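PDB 7KR6: glycoside hydrolase family 16 protein from Bacteroides ovatus, which probably acts as an endo-beta-glucanase, hydrolysing internal glycosidic bonds of mixed-linkage beta-glucans. Local coordinates for residues D160-V165 with A188-D193; N195-S200 with S211-K216; M150-G155 with G242-I247; A114-P119 with V262-D267. The protein carries 1 engineered substitution. All coordinates share one frame; numbering follows the deposited sequence.

Contact 1: D160-V165 with A188-D193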
loop_
_atom_site.group_PDB
_atom_site.type_symbol
_atom_site.label_atom_id
_atom_site.label_comp_id
_atom_site.label_asym_id
_atom_site.label_seq_id
_atom_site.Cartn_x
_atom_site.Cartn_y
_atom_site.Cartn_z
ATOM N N ASP A 160 1.828 15.275 -3.836
ATOM C CA ASP A 160 2.135 16.489 -3.049
ATOM C C ASP A 160 2.392 16.026 -1.622
ATOM O O ASP A 160 1.402 15.703 -0.917
ATOM C CB ASP A 160 0.985 17.483 -3.186
ATOM C CG ASP A 160 1.162 18.779 -2.420
ATOM O OD1 ASP A 160 2.032 18.850 -1.513
ATOM O OD2 ASP A 160 0.442 19.739 -2.760
ATOM N N SER A 161 3.646 16.043 -1.197
ATOM C CA SER A 161 4.044 15.594 0.161
ATOM C C SER A 161 3.331 16.374 1.264
ATOM O O SER A 161 3.211 15.814 2.381
ATOM C CB SER A 161 5.513 15.624 0.332
ATOM O OG SER A 161 6.015 16.948 0.204
ATOM N N GLU A 162 2.836 17.597 1.017
ATOM C CA GLU A 162 2.188 18.396 2.078
ATOM C C GLU A 162 0.719 17.992 2.227
ATOM O O GLU A 162 0.119 18.382 3.249
ATOM C CB GLU A 162 2.308 19.903 1.826
ATOM C CG GLU A 162 3.744 20.365 1.931
ATOM C CD GLU A 162 3.901 21.876 1.937
ATOM O OE1 GLU A 162 2.897 22.591 2.170
ATOM O OE2 GLU A 162 5.044 22.323 1.787
ATOM N N LYS A 163 0.150 17.317 1.244
ATOM C CA LYS A 163 -1.287 16.993 1.215
ATOM C C LYS A 163 -1.541 15.491 1.315
ATOM O O LYS A 163 -2.689 15.129 1.641
ATOM C CB LYS A 163 -1.959 17.539 -0.039
ATOM C CG LYS A 163 -1.925 19.055 -0.114
ATOM C CD LYS A 163 -2.806 19.617 -1.181
ATOM C CE LYS A 163 -2.479 21.067 -1.493
ATOM N NZ LYS A 163 -3.290 21.503 -2.659
ATOM N N GLN A 164 -0.557 14.642 1.045
ATOM C CA GLN A 164 -0.810 13.193 0.864
ATOM C C GLN A 164 -0.821 12.487 2.218
ATOM O O GLN A 164 0.237 12.411 2.897
ATOM C CB GLN A 164 0.204 12.554 -0.068
ATOM C CG GLN A 164 -0.209 11.131 -0.348
ATOM C CD GLN A 164 0.820 10.426 -1.181
ATOM O OE1 GLN A 164 1.025 10.784 -2.341
ATOM N NE2 GLN A 164 1.483 9.483 -0.552
ATOM N N VAL A 165 -1.977 11.930 2.555
ATOM C CA VAL A 165 -2.159 11.216 3.827
ATOM C C VAL A 165 -2.352 9.737 3.527
ATOM O O VAL A 165 -3.062 9.380 2.576
ATOM C CB VAL A 165 -3.356 11.759 4.610
ATOM C CG1 VAL A 165 -3.579 10.952 5.866
ATOM C CG2 VAL A 165 -3.167 13.223 4.946
ATOM N N ALA A 188 -7.563 18.651 0.722
ATOM C CA ALA A 188 -7.692 19.863 -0.138
ATOM C C ALA A 188 -6.483 20.767 0.003
ATOM O O ALA A 188 -6.037 21.323 -0.991
ATOM C CB ALA A 188 -8.958 20.612 0.223
ATOM N N ASN A 189 -6.001 20.966 1.217
ATOM C CA ASN A 189 -4.986 21.993 1.514
ATOM C C ASN A 189 -3.799 21.370 2.226
ATOM O O ASN A 189 -3.964 20.278 2.810
ATOM C CB ASN A 189 -5.589 23.081 2.412
ATOM C CG ASN A 189 -6.845 23.672 1.819
ATOM O OD1 ASN A 189 -7.945 23.546 2.385
ATOM N ND2 ASN A 189 -6.675 24.291 0.677
ATOM N N SER A 190 -2.669 22.076 2.267
ATOM C CA SER A 190 -1.465 21.616 3.002
ATOM C C SER A 190 -1.803 21.362 4.481
ATOM O O SER A 190 -2.531 22.190 5.106
ATOM C CB SER A 190 -0.339 22.605 2.897
ATOM O OG SER A 190 0.706 22.260 3.774
ATOM N N LEU A 191 -1.354 20.219 5.011
ATOM C CA LEU A 191 -1.405 19.875 6.452
ATOM C C LEU A 191 -0.089 20.232 7.108
ATOM O O LEU A 191 0.040 20.011 8.317
ATOM C CB LEU A 191 -1.724 18.393 6.617
ATOM C CG LEU A 191 -3.091 18.019 6.092
ATOM C CD1 LEU A 191 -3.208 16.495 6.097
ATOM C CD2 LEU A 191 -4.211 18.656 6.943
ATOM N N GLN A 192 0.826 20.880 6.356
ATOM C CA GLN A 192 2.209 21.106 6.799
ATOM C C GLN A 192 2.472 22.608 6.618
ATOM O O GLN A 192 3.471 22.965 5.996
ATOM C CB GLN A 192 3.204 20.219 6.067
ATOM C CG GLN A 192 2.948 18.733 6.275
ATOM C CD GLN A 192 3.813 17.844 5.407
ATOM O OE1 GLN A 192 4.708 18.320 4.703
ATOM N NE2 GLN A 192 3.500 16.557 5.369
ATOM N N ASP A 193 1.545 23.399 7.143
ATOM C CA ASP A 193 1.313 24.818 6.756
ATOM C C ASP A 193 1.545 25.695 7.995
ATOM O O ASP A 193 1.079 26.826 7.977
ATOM C CB ASP A 193 -0.117 25.023 6.263
ATOM C CG ASP A 193 -1.235 24.685 7.256
ATOM O OD1 ASP A 193 -0.975 23.878 8.171
ATOM O OD2 ASP A 193 -2.387 25.197 7.061
HETATM O O HOH W 1 6.419 18.113 2.595
#

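Contact 2: N195-S200 with S211-K216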
loop_
_atom_site.group_PDB
_atom_site.type_symbol
_atom_site.label_atom_id
_atom_site.label_comp_id
_atom_site.label_asym_id
_atom_site.label_seq_id
_atom_site.Cartn_x
_atom_site.Cartn_y
_atom_site.Cartn_z
ATOM N N ASN A 195 0.055 25.335 10.869
ATOM C CA ASN A 195 -1.186 25.353 11.680
ATOM C C ASN A 195 -1.483 23.946 12.210
ATOM O O ASN A 195 -0.960 22.955 11.658
ATOM C CB ASN A 195 -2.394 25.866 10.913
ATOM C CG ASN A 195 -2.245 27.321 10.499
ATOM O OD1 ASN A 195 -2.557 27.660 9.368
ATOM N ND2 ASN A 195 -1.765 28.167 11.401
ATOM N N TYR A 196 -2.291 23.900 13.254
ATOM C CA TYR A 196 -2.783 22.632 13.844
ATOM C C TYR A 196 -3.976 22.175 13.030
ATOM O O TYR A 196 -4.785 22.992 12.559
ATOM C CB TYR A 196 -3.135 22.830 15.320
ATOM C CG TYR A 196 -1.907 22.995 16.172
ATOM C CD1 TYR A 196 -1.224 24.208 16.245
ATOM C CD2 TYR A 196 -1.409 21.946 16.914
ATOM C CE1 TYR A 196 -0.087 24.341 17.032
ATOM C CE2 TYR A 196 -0.211 22.042 17.622
ATOM C CZ TYR A 196 0.421 23.271 17.735
ATOM O OH TYR A 196 1.560 23.395 18.461
ATOM N N HIS A 197 -4.088 20.862 12.849
ATOM C CA HIS A 197 -5.232 20.211 12.172
ATOM C C HIS A 197 -5.746 19.067 13.053
ATOM O O HIS A 197 -4.973 18.513 13.841
ATOM C CB HIS A 197 -4.844 19.727 10.765
ATOM C CG HIS A 197 -4.363 20.831 9.881
ATOM N ND1 HIS A 197 -5.215 21.527 9.048
ATOM C CD2 HIS A 197 -3.131 21.361 9.733
ATOM C CE1 HIS A 197 -4.518 22.456 8.416
ATOM N NE2 HIS A 197 -3.239 22.400 8.831
ATOM N N THR A 198 -7.022 18.788 12.959
ATOM C CA THR A 198 -7.677 17.792 13.817
ATOM C C THR A 198 -7.749 16.483 13.026
ATOM O O THR A 198 -8.314 16.470 11.895
ATOM C CB THR A 198 -9.070 18.233 14.249
ATOM O OG1 THR A 198 -8.847 19.424 15.010
ATOM C CG2 THR A 198 -9.749 17.199 15.116
ATOM N N TYR A 199 -7.230 15.423 13.614
ATOM C CA TYR A 199 -7.254 14.054 13.060
ATOM C C TYR A 199 -8.209 13.275 13.965
ATOM O O TYR A 199 -7.945 13.237 15.158
ATOM C CB TYR A 199 -5.831 13.469 13.003
ATOM C CG TYR A 199 -4.923 14.315 12.141
ATOM C CD1 TYR A 199 -4.890 14.075 10.793
ATOM C CD2 TYR A 199 -4.193 15.387 12.639
ATOM C CE1 TYR A 199 -4.128 14.849 9.945
ATOM C CE2 TYR A 199 -3.437 16.197 11.800
ATOM C CZ TYR A 199 -3.400 15.907 10.448
ATOM O OH TYR A 199 -2.639 16.650 9.582
ATOM N N SER A 200 -9.256 12.701 13.374
ATOM C CA SER A 200 -10.335 12.003 14.116
ATOM C C SER A 200 -10.474 10.571 13.619
ATOM O O SER A 200 -10.398 10.319 12.411
ATOM C CB SER A 200 -11.619 12.737 13.950
ATOM O OG SER A 200 -11.448 14.108 14.309
ATOM N N SER A 211 -11.319 11.035 9.809
ATOM C CA SER A 211 -11.603 12.419 9.368
ATOM C C SER A 211 -10.395 13.321 9.581
ATOM O O SER A 211 -9.615 13.117 10.538
ATOM C CB SER A 211 -12.863 12.991 10.040
ATOM O OG SER A 211 -14.004 12.165 9.840
ATOM N N ILE A 212 -10.292 14.369 8.754
ATOM C CA ILE A 212 -9.224 15.373 8.843
ATOM C C ILE A 212 -9.933 16.724 8.743
ATOM O O ILE A 212 -10.621 16.958 7.738
ATOM C CB ILE A 212 -8.123 15.158 7.775
ATOM C CG1 ILE A 212 -7.511 13.759 7.903
ATOM C CG2 ILE A 212 -7.062 16.224 7.867
ATOM C CD1 ILE A 212 -6.691 13.339 6.709
ATOM N N ASP A 213 -9.794 17.497 9.800
ATOM C CA ASP A 213 -10.518 18.770 9.976
ATOM C C ASP A 213 -12.002 18.569 9.695
ATOM O O ASP A 213 -12.600 19.386 8.954
ATOM C CB ASP A 213 -9.890 19.830 9.085
ATOM C CG ASP A 213 -8.520 20.305 9.528
ATOM O OD1 ASP A 213 -8.248 20.243 10.715
ATOM O OD2 ASP A 213 -7.765 20.793 8.662
ATOM N N ASN A 214 -12.556 17.469 10.216
ATOM C CA ASN A 214 -14.003 17.148 10.229
ATOM C C ASN A 214 -14.522 16.819 8.832
ATOM O O ASN A 214 -15.737 16.643 8.664
ATOM C CB ASN A 214 -14.810 18.262 10.882
ATOM C CG ASN A 214 -14.422 18.463 12.323
ATOM O OD1 ASN A 214 -14.237 17.499 13.058
ATOM N ND2 ASN A 214 -14.220 19.710 12.696
ATOM N N VAL A 215 -13.642 16.552 7.880
ATOM C CA VAL A 215 -14.055 16.042 6.560
ATOM C C VAL A 215 -13.698 14.548 6.520
ATOM O O VAL A 215 -12.492 14.218 6.665
ATOM C CB VAL A 215 -13.402 16.841 5.417
ATOM C CG1 VAL A 215 -13.800 16.309 4.062
ATOM C CG2 VAL A 215 -13.751 18.324 5.526
ATOM N N LYS A 216 -14.672 13.698 6.293
ATOM C CA LYS A 216 -14.442 12.238 6.295
ATOM C C LYS A 216 -13.494 11.923 5.136
ATOM O O LYS A 216 -13.695 12.390 3.974
ATOM C CB LYS A 216 -15.775 11.509 6.310
ATOM C CG LYS A 216 -16.534 11.751 7.616
ATOM C CD LYS A 216 -17.814 11.007 7.748
ATOM C CE LYS A 216 -18.393 11.269 9.121
ATOM N NZ LYS A 216 -19.630 10.492 9.305
HETATM O O HOH W 2 -11.244 15.613 11.951
#

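Contact 3: M150-G155 with G242-I247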
loop_
_atom_site.group_PDB
_atom_site.type_symbol
_atom_site.label_atom_id
_atom_site.label_comp_id
_atom_site.label_asym_id
_atom_site.label_seq_id
_atom_site.Cartn_x
_atom_site.Cartn_y
_atom_site.Cartn_z
ATOM N N MET A 150 2.004 10.767 7.342
ATOM C CA MET A 150 2.452 11.491 6.114
ATOM C C MET A 150 3.898 11.114 5.860
ATOM O O MET A 150 4.577 10.532 6.727
ATOM C CB MET A 150 2.294 12.999 6.276
ATOM C CG MET A 150 0.863 13.385 6.495
ATOM S SD MET A 150 0.496 15.132 6.353
ATOM C CE MET A 150 0.400 15.271 4.566
ATOM N N GLY A 151 4.376 11.410 4.656
ATOM C CA GLY A 151 5.792 11.143 4.338
ATOM C C GLY A 151 5.967 10.026 3.322
ATOM O O GLY A 151 7.123 9.641 3.060
ATOM N N GLU A 152 4.901 9.421 2.791
ATOM C CA GLU A 152 5.040 8.207 1.939
ATOM C C GLU A 152 5.854 8.510 0.675
ATOM O O GLU A 152 5.728 9.637 0.144
ATOM C CB GLU A 152 3.664 7.658 1.578
ATOM C CG GLU A 152 3.675 6.210 1.110
ATOM C CD GLU A 152 3.768 6.043 -0.402
ATOM O OE1 GLU A 152 4.305 5.047 -0.852
ATOM O OE2 GLU A 152 3.381 6.974 -1.123
ATOM N N GLN A 153 6.632 7.521 0.217
ATOM C CA GLN A 153 7.503 7.577 -1.004
ATOM C C GLN A 153 6.770 8.277 -2.169
ATOM O O GLN A 153 7.358 9.180 -2.783
ATOM C CB GLN A 153 7.886 6.147 -1.400
ATOM C CG GLN A 153 8.768 6.024 -2.633
ATOM C CD GLN A 153 9.272 4.606 -2.828
ATOM O OE1 GLN A 153 9.258 3.791 -1.923
ATOM N NE2 GLN A 153 9.752 4.310 -4.015
ATOM N N SER A 154 5.562 7.861 -2.516
ATOM C CA SER A 154 4.897 8.349 -3.770
ATOM C C SER A 154 4.528 9.835 -3.649
ATOM O O SER A 154 4.567 10.542 -4.684
ATOM C CB SER A 154 3.682 7.510 -4.150
ATOM O OG SER A 154 2.595 7.812 -3.287
ATOM N N GLY A 155 4.292 10.337 -2.429
ATOM C CA GLY A 155 3.998 11.757 -2.158
ATOM C C GLY A 155 5.120 12.641 -2.674
ATOM O O GLY A 155 4.835 13.762 -3.130
ATOM N N GLY A 242 12.867 5.098 6.675
ATOM C CA GLY A 242 12.061 3.879 6.740
ATOM C C GLY A 242 11.494 3.535 5.375
ATOM O O GLY A 242 11.293 4.425 4.525
ATOM N N ALA A 243 11.112 2.280 5.205
ATOM C CA ALA A 243 10.631 1.754 3.912
ATOM C C ALA A 243 9.449 2.572 3.386
ATOM O O ALA A 243 9.388 2.814 2.187
ATOM C CB ALA A 243 10.232 0.328 4.016
ATOM N N PHE A 244 8.540 2.990 4.268
ATOM C CA PHE A 244 7.361 3.795 3.899
ATOM C C PHE A 244 7.761 5.028 3.107
ATOM O O PHE A 244 7.030 5.410 2.167
ATOM C CB PHE A 244 6.638 4.139 5.190
ATOM C CG PHE A 244 5.431 5.009 5.034
ATOM C CD1 PHE A 244 4.215 4.458 4.657
ATOM C CD2 PHE A 244 5.516 6.340 5.344
ATOM C CE1 PHE A 244 3.077 5.257 4.587
ATOM C CE2 PHE A 244 4.378 7.126 5.307
ATOM C CZ PHE A 244 3.167 6.583 4.916
ATOM N N THR A 245 8.877 5.640 3.480
ATOM C CA THR A 245 9.321 6.927 2.882
ATOM C C THR A 245 10.157 6.652 1.614
ATOM O O THR A 245 10.377 7.606 0.848
ATOM C CB THR A 245 10.182 7.726 3.846
ATOM O OG1 THR A 245 11.469 7.103 3.975
ATOM C CG2 THR A 245 9.576 7.914 5.223
ATOM N N GLY A 246 10.568 5.411 1.435
ATOM C CA GLY A 246 11.499 4.968 0.392
ATOM C C GLY A 246 12.932 5.394 0.639
ATOM O O GLY A 246 13.781 5.084 -0.234
ATOM N N ILE A 247 13.246 5.942 1.806
ATOM C CA ILE A 247 14.616 6.354 2.177
ATOM C C ILE A 247 15.086 5.523 3.354
ATOM O O ILE A 247 14.521 5.712 4.482
ATOM C CB ILE A 247 14.612 7.837 2.522
ATOM C CG1 ILE A 247 14.271 8.669 1.291
ATOM C CG2 ILE A 247 15.925 8.228 3.169
ATOM C CD1 ILE A 247 13.802 10.063 1.635
HETATM O O HOH W 3 5.677 3.408 0.512
#

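Contact 4: A114-P119 with V262-D267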
loop_
_atom_site.group_PDB
_atom_site.type_symbol
_atom_site.label_atom_id
_atom_site.label_comp_id
_atom_site.label_asym_id
_atom_site.label_seq_id
_atom_site.Cartn_x
_atom_site.Cartn_y
_atom_site.Cartn_z
ATOM N N ALA A 114 -7.142 14.170 17.843
ATOM C CA ALA A 114 -5.937 14.893 18.261
ATOM C C ALA A 114 -5.724 16.075 17.327
ATOM O O ALA A 114 -6.020 15.950 16.132
ATOM C CB ALA A 114 -4.742 14.004 18.295
ATOM N N SER A 115 -5.182 17.142 17.886
ATOM C CA SER A 115 -4.816 18.382 17.165
ATOM C C SER A 115 -3.294 18.405 17.014
ATOM O O SER A 115 -2.552 18.390 18.042
ATOM C CB SER A 115 -5.342 19.610 17.879
ATOM O OG SER A 115 -4.944 20.804 17.227
ATOM N N ILE A 116 -2.840 18.373 15.761
ATOM C CA ILE A 116 -1.421 18.129 15.426
ATOM C C ILE A 116 -0.964 19.160 14.401
ATOM O O ILE A 116 -1.644 19.337 13.375
ATOM C CB ILE A 116 -1.218 16.698 14.889
ATOM C CG1 ILE A 116 -1.783 15.648 15.849
ATOM C CG2 ILE A 116 0.240 16.427 14.612
ATOM C CD1 ILE A 116 -1.719 14.228 15.313
ATOM N N LYS A 117 0.226 19.672 14.655
ATOM C CA LYS A 117 0.992 20.524 13.726
ATOM C C LYS A 117 2.185 19.703 13.264
ATOM O O LYS A 117 2.961 19.236 14.089
ATOM C CB LYS A 117 1.433 21.820 14.408
ATOM C CG LYS A 117 2.159 22.743 13.430
ATOM C CD LYS A 117 2.194 24.158 13.949
ATOM C CE LYS A 117 3.553 24.552 14.435
ATOM N NZ LYS A 117 3.481 25.830 15.185
ATOM N N LEU A 118 2.331 19.590 11.949
ATOM C CA LEU A 118 3.312 18.683 11.316
ATOM C C LEU A 118 4.390 19.540 10.666
ATOM O O LEU A 118 4.097 20.575 10.070
ATOM C CB LEU A 118 2.606 17.811 10.277
ATOM C CG LEU A 118 1.674 16.758 10.842
ATOM C CD1 LEU A 118 0.927 16.030 9.735
ATOM C CD2 LEU A 118 2.442 15.803 11.753
ATOM N N PRO A 119 5.641 19.053 10.696
ATOM C CA PRO A 119 6.735 19.631 9.921
ATOM C C PRO A 119 6.492 19.304 8.438
ATOM O O PRO A 119 5.757 18.376 8.075
ATOM C CB PRO A 119 7.969 18.868 10.404
ATOM C CG PRO A 119 7.405 17.523 10.743
ATOM C CD PRO A 119 6.026 17.783 11.312
ATOM N N VAL A 262 13.767 19.370 13.822
ATOM C CA VAL A 262 12.372 19.624 13.361
ATOM C C VAL A 262 11.421 19.043 14.415
ATOM O O VAL A 262 11.678 17.976 14.930
ATOM C CB VAL A 262 12.051 19.043 11.966
ATOM C CG1 VAL A 262 13.020 19.574 10.908
ATOM C CG2 VAL A 262 12.046 17.532 11.958
ATOM N N ASN A 263 10.323 19.732 14.619
ATOM C CA ASN A 263 9.315 19.386 15.649
ATOM C C ASN A 263 7.994 18.947 15.035
ATOM O O ASN A 263 7.547 19.484 14.022
ATOM C CB ASN A 263 8.997 20.583 16.521
ATOM C CG ASN A 263 10.144 20.954 17.437
ATOM O OD1 ASN A 263 11.009 20.127 17.717
ATOM N ND2 ASN A 263 10.120 22.192 17.924
ATOM N N MET A 264 7.392 17.951 15.659
ATOM C CA MET A 264 5.966 17.630 15.500
ATOM C C MET A 264 5.294 18.005 16.826
ATOM O O MET A 264 5.844 17.675 17.865
ATOM C CB MET A 264 5.836 16.139 15.218
ATOM C CG MET A 264 4.468 15.571 15.335
ATOM S SD MET A 264 4.564 13.782 14.948
ATOM C CE MET A 264 2.867 13.286 15.112
ATOM N N TYR A 265 4.165 18.688 16.760
ATOM C CA TYR A 265 3.464 19.241 17.943
ATOM C C TYR A 265 2.067 18.648 18.075
ATOM O O TYR A 265 1.263 18.647 17.110
ATOM C CB TYR A 265 3.312 20.748 17.798
ATOM C CG TYR A 265 4.582 21.538 17.578
ATOM C CD1 TYR A 265 5.333 21.987 18.644
ATOM C CD2 TYR A 265 4.995 21.902 16.303
ATOM C CE1 TYR A 265 6.478 22.740 18.452
ATOM C CE2 TYR A 265 6.136 22.657 16.098
ATOM C CZ TYR A 265 6.852 23.121 17.182
ATOM O OH TYR A 265 7.987 23.860 16.983
ATOM N N ILE A 266 1.713 18.184 19.288
ATOM C CA ILE A 266 0.345 17.684 19.604
ATOM C C ILE A 266 -0.215 18.586 20.719
ATOM O O ILE A 266 0.343 18.589 21.825
ATOM C CB ILE A 266 0.308 16.190 19.969
ATOM C CG1 ILE A 266 0.933 15.288 18.897
ATOM C CG2 ILE A 266 -1.114 15.757 20.203
ATOM C CD1 ILE A 266 2.436 15.136 18.953
ATOM N N ASP A 267 -1.234 19.349 20.377
ATOM C CA ASP A 267 -1.812 20.350 21.328
ATOM C C ASP A 267 -2.669 19.603 22.337
ATOM O O ASP A 267 -2.695 20.012 23.529
ATOM C CB ASP A 267 -2.678 21.360 20.604
ATOM C CG ASP A 267 -3.080 22.571 21.434
ATOM O OD1 ASP A 267 -2.591 22.660 22.580
ATOM O OD2 ASP A 267 -3.843 23.392 20.918
HETATM O O HOH W 4 -4.955 23.197 18.454
#

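Contact 1: D160-V165 with A188-D193
The carboxylate of Glu162 and the carboxamide of Gln192 are the flat groups here, their planes 31° apart. Ser190 OG donates to Glu162 OE1 over 2.7 Å, reaching that oxygen on its anti side and 27° out of the carboxylate plane; the other oxygen, OE2, forms a salt bridge with Lys120. The amide of Gln192 lies against the backbone, its CD 3.7 Å from Glu162 CA. Its OE1 accepts from a water that also meets Ser161 OG, and its NE2 is hydrogen-bonded to Thr121, so both polar ends are fixed and the rotation of the amide is set.

Ser190 OG works twice. With chi1 at 170° it lies beside its own carbonyl carbon, where it accepts from Gln192 N at 2.9 Å and closes an ST turn. Across the contact, Leu191 N donates to Glu162 O at 2.9 Å. An Asx turn, in which Asp160 OD1 receives Glu162 N, shapes the opposing loop. Lys163 stretches alongside Asn189 until its NZ donates to Ala188 O at 3.2 Å.

Apart from these polar contacts, Val165 CG2 meets Leu191 CD1 at a tight 3.5 Å. Val165 lies in strand 164-171, whereas Leu191 belongs to the loop joining strands 179-186 and 197-203; Leu191 also touches Met150, Tyr199 on strand 197-203 and Ile212 on strand 207-212.

Contact 2: N195-S200 with S211-K216
The imidazole of His197 and the carboxylate of Asp213 meet with their planes 39° apart, joined edge-on to the ring. His197 ND1 donates to Asp213 OD2 at 2.7 Å; the oxygen lies only 5° out of the ring plane and offers its syn lone pair. The second oxygen turns to the backbone: Asp213 OD1 accepts from Thr198 N at 2.9 Å. One carboxylate thus holds two consecutive residues of the facing segment. A chi1 of -71° puts CG of Asp213 anti to the carbonyl carbon and beside the backbone N, with the carboxylate turned to the facing strand.

Next to Thr198, Tyr199 forms an antiparallel non-hydrogen-bonded pair with Ile212; their side chains meet at a slant, Tyr199 CE1 3.8 Å from Ile212 CG2. Ser200 and Ser211 follow as a hydrogen-bonded pair on the other face, their backbones exchanging two bonds. Asp213 N adds a bond to Thr198 O at 2.8 Å, just where strand 207-212 gives way to the type I' turn of Ile212-Val215, the tight link to strand 215-221. One water donates to Thr198 O and Ser200 OG and accepts from Asn214 N, while Ser200 OG also bonds to Glu113.

His197 NE2 has a carboxylate partner as well, Asp193 OD1. An imidazole held between two carboxylates through both nitrogens is probably stabilised in its doubly protonated form.

Contact 3: M150-G155 with G242-I247
Phe244 O accepts two hydrogen bonds, from Gln153 N and from a water. Gln153 N donates to it at 2.9 Å, lying in the carbonyl plane on a lone pair, and the water donates to it at the same length. That water also donates to Glu152 OE1, so backbone carbonyl and carboxylate share one bridge. Glu152 CA adds a CA-H...O contact to Phe244 O at 3.4 Å.

The side chains of Glu152 and Phe244 meet at about a right angle. Glu152 CB sits over one face of the Phe244 ring, 3.9 Å from its centroid and 26° off the normal, a CH-pi contact displaced toward the rim. At the ring's edge Met150 O lies near the plane, 3.7 Å from CE2. CG of Phe244 is anti to its backbone N (chi1 178°), which turns the ring toward residues 150-152.

These loops follow strands 144-150 and 232-240 of the beta-jelly-roll sandwich of family 16, beside the substrate cleft. Phe244 stacks on Trp126, a residue of the glycan pocket, and its side chain is about 6 Å from the bound 2-fluoroglucose unit.

Each loop is also braced internally. Gly242 O accepts from both Thr245 N and Thr245 OG1, the latter at 2.7 Å, across the 3-10 segment 243-245; Thr245 OG1 in turn takes Ile247 N at 3.0 Å in an ST turn. In the opposite loop Glu152 OE2 receives Ser154 N from above the carboxylate plane, 54° out of it, and also bonds Gln164 NE2. Gly246, at positive phi and without a side chain, lets Gln153 OE1 approach its CA to 3.4 Å.

Contact 4: A114-P119 with V262-D267
Lys117 and Tyr265 form the hydrogen-bonded pair of strands 114-117 and 262-267, which run antiparallel with their axes at 154°. Among the backbone bonds, Tyr265 N meets Lys117 O at 3.0 Å, and Asp267 N reaches Ser115 O at 2.8 Å. Pro119 interrupts the pattern, since its nitrogen has no hydrogen to give; its CD instead rests 3.5 Å from Asn263 O.

Apolar contacts occupy one face. Ile116 CG1 and Ile266 CG1 are 4.1 Å apart, the two side chains lying side by side. The fully extended Met264 passes Leu118 CD2 with its CG and ends with its CE near Ile116 CG2. Phe236 and Pro127 of strands 232-240 and 125-133 cover this layer.

Polar and mixed contacts fill the other face. Lys117 bends at chi3 (107°), laying its CE 3.5 Å from Tyr265 CD2 while its NZ forms a salt bridge with Asp77. Asn263 ND2 donates to Tyr265 OH at 2.9 Å, its OD1 being hydrogen-bonded to Thr86, and a water joins Ser115 OG to Asp267 OD2.

The face of Ile116, Met264 and Ile266 is thus hydrocarbon, whereas the face of Lys117 and Tyr265 combines packing with polar bonds to Asp77, Asn263 and water.

Along the chain contact 4 spans the widest loop, enclosing contact 3, which in turn encloses contact 1 and then contact 2 in series. Contacts 1, 2 and 4 reach the same sheet, where strands 197-203 and 112-117 are neighbours; the centres of contacts 2 and 4 are about 13 Å apart and Tyr199 N probably bonds Ala114 O. Contact 1 lies about 12 Å from contact 2 and about 14 Å from contacts 3 and 4, touching all three through Leu191, Gln164 and Gln192. Contacts 2 and 3 do not touch. Contacts 2 and 4 thus join neighbouring strands, contact 1 links loops to them, and contact 3 lies beside the glycan site.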